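Local coordinates for sugar ABC transporter (Sugar-binding protein) (Bacillus halodurans, PDB 4YO7) that binds myo-inositol and probably serves as the solute-binding component of a sugar ABC transporter, at residues Ala70-Phe78 / Val292-Asn300. Residues are numbered along the deposited sequence; the frame is centred on the assembly and turned at random.
Sequences AANYPDFEF and VKVAVQAAN
D75 OD2 takes a hydrogen bond from each of two waters, and both waters lead across to the side-chain amide of N300. One donates a hydrogen bond to N300 OD1, its oxygen 2.7 Å away; the other accepts from N300 ND2, so both ends of the amide have a water partner, consistent with the modelled orientation. Beneath this bridge the contact is apolar, and V296 is its centre. The valine's CG2 sits in the corner where the faces of Y73 and F76 meet: 4.0 Å from the centroid of the Y73 ring, only 5° off the normal, and 4.2 Å from that of the F76 ring. Both are CH-pi contacts. With V296 CG1 anti to the backbone N (chi1 165°), CG2 is swung in among the rings, while CG1 reaches Y73 CE1 and F76 CZ. At the edge of the F76 ring, A299 CB approaches F76 CE2 at 3.5 Å. N300 OD1 also lies near that ring's plane. Deeper in, V292 CG1 touches F78 CE2 at 3.9 Å, and A70 CB lies over one face of that same phenyl. Y73 OH lies 3.6 Å from K293 CG, the two side chains crossing at about a right angle. That hydroxyl hydrogen-bonds to E69, which also forms a salt bridge with K293 NZ. Replacing Y73 by an alanine takes away one of the two faces against V296 CG2, and is likely to leave a gap beside the valine and E69 short of its hydroxyl partner. The packing joins the turns after helix 57-70 and the start of edge strand 76-82 to the C-terminal end of helix 284-299, within the six-stranded alpha/beta lobe of this periplasmic-binding-protein fold. Direct cohesion is thus methyl against ring, while the polar links run through two waters and through E69, outside the two segments.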
loop_
_atom_site.group_PDB
_atom_site.type_symbol
_atom_site.label_atom_id
_atom_site.label_comp_id
_atom_site.label_asym_id
_atom_site.label_seq_id
_atom_site.Cartn_x
_atom_site.Cartn_y
_atom_site.Cartn_z
ATOM N N ALA A 70 13.175 -6.762 -13.833
ATOM C CA ALA A 70 12.944 -7.899 -14.738
ATOM C C ALA A 70 13.912 -7.864 -15.935
ATOM O O ALA A 70 14.267 -8.905 -16.484
ATOM C CB ALA A 70 11.522 -7.884 -15.214
ATOM N N ALA A 71 14.331 -6.663 -16.319
ATOM C CA ALA A 71 15.264 -6.475 -17.423
ATOM C C ALA A 71 16.645 -7.071 -17.136
ATOM O O ALA A 71 17.440 -7.252 -18.049
ATOM C CB ALA A 71 15.397 -4.995 -17.749
ATOM N N ASN A 72 16.922 -7.402 -15.878
ATOM C CA ASN A 72 18.195 -7.997 -15.505
ATOM C C ASN A 72 18.283 -9.496 -15.798
ATOM O O ASN A 72 19.339 -10.097 -15.613
ATOM C CB ASN A 72 18.466 -7.765 -14.023
ATOM C CG ASN A 72 18.748 -6.302 -13.709
ATOM O OD1 ASN A 72 19.386 -5.607 -14.496
ATOM N ND2 ASN A 72 18.278 -5.834 -12.564
ATOM N N TYR A 73 17.183 -10.097 -16.259
ATOM C CA TYR A 73 17.109 -11.541 -16.434
ATOM C C TYR A 73 16.731 -11.954 -17.854
ATOM O O TYR A 73 15.567 -12.207 -18.134
ATOM C CB TYR A 73 16.089 -12.130 -15.446
ATOM C CG TYR A 73 16.368 -11.715 -14.039
ATOM C CD1 TYR A 73 17.306 -12.384 -13.275
ATOM C CD2 TYR A 73 15.747 -10.613 -13.491
ATOM C CE1 TYR A 73 17.593 -11.990 -11.983
ATOM C CE2 TYR A 73 16.021 -10.206 -12.214
ATOM C CZ TYR A 73 16.937 -10.898 -11.452
ATOM O OH TYR A 73 17.210 -10.478 -10.174
ATOM N N PRO A 74 17.724 -12.056 -18.743
ATOM C CA PRO A 74 17.442 -12.259 -20.165
ATOM C C PRO A 74 16.970 -13.669 -20.472
ATOM O O PRO A 74 16.450 -13.906 -21.551
ATOM C CB PRO A 74 18.784 -11.943 -20.837
ATOM C CG PRO A 74 19.806 -12.148 -19.793
ATOM C CD PRO A 74 19.156 -11.831 -18.481
ATOM N N ASP A 75 17.134 -14.578 -19.524
ATOM C CA ASP A 75 16.640 -15.942 -19.662
ATOM C C ASP A 75 15.186 -16.080 -19.190
ATOM O O ASP A 75 14.647 -17.178 -19.179
ATOM C CB ASP A 75 17.540 -16.918 -18.888
ATOM C CG ASP A 75 17.781 -16.506 -17.432
ATOM O OD1 ASP A 75 17.798 -15.290 -17.094
ATOM O OD2 ASP A 75 17.989 -17.428 -16.612
ATOM N N PHE A 76 14.567 -14.961 -18.827
ATOM C CA PHE A 76 13.170 -14.929 -18.418
ATOM C C PHE A 76 12.346 -14.053 -19.321
ATOM O O PHE A 76 12.821 -13.014 -19.792
ATOM C CB PHE A 76 13.013 -14.395 -17.010
ATOM C CG PHE A 76 13.305 -15.392 -15.954
ATOM C CD1 PHE A 76 14.601 -15.773 -15.677
ATOM C CD2 PHE A 76 12.275 -15.968 -15.238
ATOM C CE1 PHE A 76 14.861 -16.704 -14.681
ATOM C CE2 PHE A 76 12.536 -16.876 -14.248
ATOM C CZ PHE A 76 13.834 -17.254 -13.982
ATOM N N GLU A 77 11.103 -14.464 -19.536
ATOM C CA GLU A 77 10.074 -13.590 -20.075
ATOM C C GLU A 77 9.124 -13.222 -18.944
ATOM O O GLU A 77 8.787 -14.074 -18.147
ATOM C CB GLU A 77 9.280 -14.282 -21.182
ATOM C CG GLU A 77 10.138 -14.978 -22.202
ATOM C CD GLU A 77 11.002 -14.009 -22.995
ATOM O OE1 GLU A 77 10.598 -12.836 -23.138
ATOM O OE2 GLU A 77 12.084 -14.425 -23.473
ATOM N N PHE A 78 8.689 -11.974 -18.893
ATOM C CA PHE A 78 7.682 -11.568 -17.896
ATOM C C PHE A 78 6.375 -11.160 -18.555
ATOM O O PHE A 78 6.375 -10.489 -19.581
ATOM C CB PHE A 78 8.205 -10.412 -17.038
ATOM C CG PHE A 78 9.306 -10.814 -16.103
ATOM C CD1 PHE A 78 10.578 -11.053 -16.577
ATOM C CD2 PHE A 78 9.061 -10.969 -14.756
ATOM C CE1 PHE A 78 11.581 -11.432 -15.719
ATOM C CE2 PHE A 78 10.074 -11.345 -13.899
ATOM C CZ PHE A 78 11.322 -11.569 -14.383
ATOM N N VAL A 292 10.333 -9.444 -7.795
ATOM C CA VAL A 292 10.913 -10.044 -8.987
ATOM C C VAL A 292 12.099 -10.964 -8.654
ATOM O O VAL A 292 12.196 -12.077 -9.191
ATOM C CB VAL A 292 11.345 -8.966 -10.000
ATOM C CG1 VAL A 292 12.139 -9.573 -11.143
ATOM C CG2 VAL A 292 10.108 -8.311 -10.549
ATOM N N LYS A 293 12.982 -10.520 -7.771
ATOM C CA LYS A 293 14.132 -11.325 -7.402
ATOM C C LYS A 293 13.716 -12.651 -6.764
ATOM O O LYS A 293 14.291 -13.705 -7.053
ATOM C CB LYS A 293 15.054 -10.542 -6.450
ATOM C CG LYS A 293 15.750 -9.378 -7.088
ATOM C CD LYS A 293 16.548 -8.606 -6.026
ATOM C CE LYS A 293 17.060 -7.269 -6.510
ATOM N NZ LYS A 293 18.283 -7.403 -7.337
ATOM N N VAL A 294 12.716 -12.586 -5.893
ATOM C CA VAL A 294 12.239 -13.762 -5.202
ATOM C C VAL A 294 11.568 -14.724 -6.189
ATOM O O VAL A 294 11.755 -15.937 -6.119
ATOM C CB VAL A 294 11.291 -13.353 -4.070
ATOM C CG1 VAL A 294 10.594 -14.549 -3.452
ATOM C CG2 VAL A 294 12.104 -12.616 -2.998
ATOM N N ALA A 295 10.789 -14.175 -7.113
ATOM C CA ALA A 295 10.104 -14.981 -8.111
ATOM C C ALA A 295 11.099 -15.694 -9.009
ATOM O O ALA A 295 10.947 -16.873 -9.335
ATOM C CB ALA A 295 9.164 -14.099 -8.943
ATOM N N VAL A 296 12.137 -14.984 -9.402
ATOM C CA VAL A 296 13.196 -15.596 -10.203
ATOM C C VAL A 296 13.875 -16.735 -9.429
ATOM O O VAL A 296 14.124 -17.818 -9.975
ATOM C CB VAL A 296 14.239 -14.556 -10.632
ATOM C CG1 VAL A 296 15.508 -15.213 -11.134
ATOM C CG2 VAL A 296 13.658 -13.662 -11.713
ATOM N N GLN A 297 14.184 -16.506 -8.152
ATOM C CA GLN A 297 14.792 -17.552 -7.359
ATOM C C GLN A 297 13.897 -18.777 -7.302
ATOM O O GLN A 297 14.385 -19.899 -7.396
ATOM C CB GLN A 297 15.087 -17.079 -5.930
ATOM C CG GLN A 297 16.196 -16.076 -5.811
ATOM C CD GLN A 297 16.348 -15.570 -4.381
ATOM O OE1 GLN A 297 15.362 -15.376 -3.673
ATOM N NE2 GLN A 297 17.586 -15.377 -3.948
ATOM N N ALA A 298 12.606 -18.567 -7.104
ATOM C CA ALA A 298 11.658 -19.680 -6.960
ATOM C C ALA A 298 11.497 -20.410 -8.297
ATOM O O ALA A 298 11.478 -21.648 -8.365
ATOM C CB ALA A 298 10.315 -19.170 -6.481
ATOM N N ALA A 299 11.448 -19.629 -9.364
ATOM C CA ALA A 299 11.397 -20.163 -10.729
ATOM C C ALA A 299 12.618 -21.038 -11.049
ATOM O O ALA A 299 12.536 -22.019 -11.819
ATOM C CB ALA A 299 11.302 -19.036 -11.727
ATOM N N ASN A 300 13.757 -20.677 -10.474
ATOM C CA ASN A 300 14.991 -21.415 -10.679
ATOM C C ASN A 300 15.150 -22.611 -9.756
ATOM O O ASN A 300 16.175 -23.276 -9.778
ATOM C CB ASN A 300 16.175 -20.481 -10.511
ATOM C CG ASN A 300 16.419 -19.626 -11.745
ATOM O OD1 ASN A 300 16.002 -19.973 -12.852
ATOM N ND2 ASN A 300 17.122 -18.518 -11.565
HETATM O O HOH W 1 18.478 -16.841 -13.918
HETATM O O HOH W 2 17.156 -20.056 -15.238
#